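Local coordinates for periplasmic zinc-binding protein troA (Treponema pallidum, PDB 1K0F), which binds zinc with high affinity and specificity in the periplasm and delivers it to the membrane permease of the TroABC import system, at residues A213-S218 with D269-A274. Sequence-based numbering, arbitrary orientation.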
loop_
_atom_site.group_PDB
_atom_site.type_symbol
_atom_site.label_atom_id
_atom_site.label_comp_id
_atom_site.label_asym_id
_atom_site.label_seq_id
_atom_site.Cartn_x
_atom_site.Cartn_y
_atom_site.Cartn_z
ATOM N N ALA A 213 -9.486 -2.101 19.393
ATOM C CA ALA A 213 -9.159 -0.955 18.573
ATOM C C ALA A 213 -9.435 -1.093 17.083
ATOM O O ALA A 213 -9.398 -2.179 16.522
ATOM C CB ALA A 213 -7.683 -0.579 18.787
ATOM N N ILE A 214 -9.721 0.045 16.461
ATOM C CA ILE A 214 -9.959 0.151 15.031
ATOM C C ILE A 214 -8.843 1.110 14.613
ATOM O O ILE A 214 -8.264 1.770 15.471
ATOM C CB ILE A 214 -11.361 0.766 14.726
ATOM C CG1 ILE A 214 -11.601 2.019 15.569
ATOM C CG2 ILE A 214 -12.451 -0.262 15.017
ATOM C CD1 ILE A 214 -12.724 2.888 15.055
ATOM N N PHE A 215 -8.533 1.201 13.322
ATOM C CA PHE A 215 -7.444 2.079 12.900
ATOM C C PHE A 215 -7.739 3.140 11.858
ATOM O O PHE A 215 -8.586 2.978 10.987
ATOM C CB PHE A 215 -6.272 1.236 12.410
ATOM C CG PHE A 215 -5.754 0.284 13.438
ATOM C CD1 PHE A 215 -6.533 -0.787 13.864
ATOM C CD2 PHE A 215 -4.513 0.484 14.023
ATOM C CE1 PHE A 215 -6.086 -1.643 14.865
ATOM C CE2 PHE A 215 -4.051 -0.370 15.032
ATOM C CZ PHE A 215 -4.841 -1.435 15.454
ATOM N N ILE A 216 -7.016 4.244 11.959
ATOM C CA ILE A 216 -7.148 5.330 11.004
ATOM C C ILE A 216 -6.167 4.994 9.893
ATOM O O ILE A 216 -5.498 3.963 9.927
ATOM C CB ILE A 216 -6.754 6.712 11.615
ATOM C CG1 ILE A 216 -5.902 6.513 12.863
ATOM C CG2 ILE A 216 -8.008 7.515 11.979
ATOM C CD1 ILE A 216 -5.297 7.775 13.375
ATOM N N GLU A 217 -6.073 5.865 8.905
ATOM C CA GLU A 217 -5.157 5.634 7.819
ATOM C C GLU A 217 -4.645 6.950 7.320
ATOM O O GLU A 217 -5.349 7.949 7.346
ATOM C CB GLU A 217 -5.846 4.887 6.702
ATOM C CG GLU A 217 -5.999 3.418 6.985
ATOM C CD GLU A 217 -6.626 2.696 5.832
ATOM O OE1 GLU A 217 -7.137 1.575 6.025
ATOM O OE2 GLU A 217 -6.612 3.260 4.722
ATOM N N SER A 218 -3.402 6.936 6.863
ATOM C CA SER A 218 -2.752 8.130 6.368
ATOM C C SER A 218 -3.352 8.707 5.090
ATOM O O SER A 218 -3.240 9.910 4.852
ATOM C CB SER A 218 -1.273 7.830 6.133
ATOM O OG SER A 218 -1.079 6.438 6.010
ATOM N N ASP A 269 3.084 -3.419 13.843
ATOM C CA ASP A 269 3.401 -3.033 15.203
ATOM C C ASP A 269 2.128 -2.429 15.756
ATOM O O ASP A 269 1.460 -3.021 16.589
ATOM C CB ASP A 269 4.534 -2.000 15.213
ATOM C CG ASP A 269 5.895 -2.634 15.002
ATOM O OD1 ASP A 269 5.945 -3.764 14.489
ATOM O OD2 ASP A 269 6.913 -1.995 15.345
ATOM N N THR A 270 1.782 -1.250 15.252
ATOM C CA THR A 270 0.591 -0.532 15.688
ATOM C C THR A 270 -0.638 -1.410 15.886
ATOM O O THR A 270 -1.327 -1.311 16.905
ATOM C CB THR A 270 0.240 0.569 14.679
ATOM O OG1 THR A 270 1.243 1.590 14.736
ATOM C CG2 THR A 270 -1.127 1.172 14.986
ATOM N N ILE A 271 -0.899 -2.283 14.918
ATOM C CA ILE A 271 -2.072 -3.144 14.967
ATOM C C ILE A 271 -2.075 -4.148 16.109
ATOM O O ILE A 271 -2.899 -4.044 17.022
ATOM C CB ILE A 271 -2.268 -3.888 13.633
ATOM C CG1 ILE A 271 -2.652 -2.889 12.539
ATOM C CG2 ILE A 271 -3.365 -4.947 13.765
ATOM C CD1 ILE A 271 -2.688 -3.490 11.170
ATOM N N VAL A 272 -1.175 -5.125 16.054
ATOM C CA VAL A 272 -1.103 -6.121 17.118
ATOM C C VAL A 272 -1.010 -5.396 18.466
ATOM O O VAL A 272 -1.721 -5.734 19.415
ATOM C CB VAL A 272 0.116 -7.080 16.939
ATOM C CG1 VAL A 272 -0.028 -7.865 15.654
ATOM C CG2 VAL A 272 1.415 -6.303 16.939
ATOM N N ALA A 273 -0.146 -4.389 18.545
ATOM C CA ALA A 273 -0.015 -3.632 19.775
ATOM C C ALA A 273 -1.423 -3.233 20.195
ATOM O O ALA A 273 -1.921 -3.648 21.244
ATOM C CB ALA A 273 0.830 -2.393 19.544
ATOM N N ALA A 274 -2.078 -2.457 19.341
ATOM C CA ALA A 274 -3.423 -1.979 19.615
ATOM C C ALA A 274 -4.468 -3.084 19.657
ATOM O O ALA A 274 -5.656 -2.796 19.779
ATOM C CB ALA A 274 -3.818 -0.941 18.576
#
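The outer carbons of the Phe215 ring, CD2, CE2 and CZ, meet Thr270, Ile271 and Ala274, two residues of the last turn of helix 260-273 and the residue just past it, an example of an aromatic side chain bridging a strand and the helix packed on it. Thr270 comes first. Its methyl CG2 lies at the ring's edge, near the plane, 3.3 Å from Phe215 CE2, and the two side chains run past each other in opposite senses. Thr270 OG1 lies beside the backbone N, anti to the carbonyl carbon (chi1 -69°), and is hydrogen-bonded to His266 O, one turn earlier in the helix. Ile271 supplies the face contact, a CH-pi interaction in which CG1 sits 4.0 Å from the centroid of the Phe215 ring and 18° off its normal, displaced toward the rim. The ring tip also approaches the helix backbone, Phe215 CZ standing 3.3 Å from Ile271 CA. Ala274, the first residue to leave helical geometry, still donates its N to Thr270 O, while its CB touches Phe215 CZ and CE2 and packs 3.9 Å from Ala213 CB. No hydrogen bond spans the two segments; the union is apolar. Leu164 and Leu245 touch both Phe215 and Ile271, extending the hydrophobic layer between helix and sheet. Strand 213-217 pairs in parallel with 240-245, and Phe215 is also backbone-bonded to Val165 of strand 163-166. Ile214 points away from this layer and touches helix 225-233, so strand 213-217 has a helix on either side, consistent with an alpha/beta sandwich.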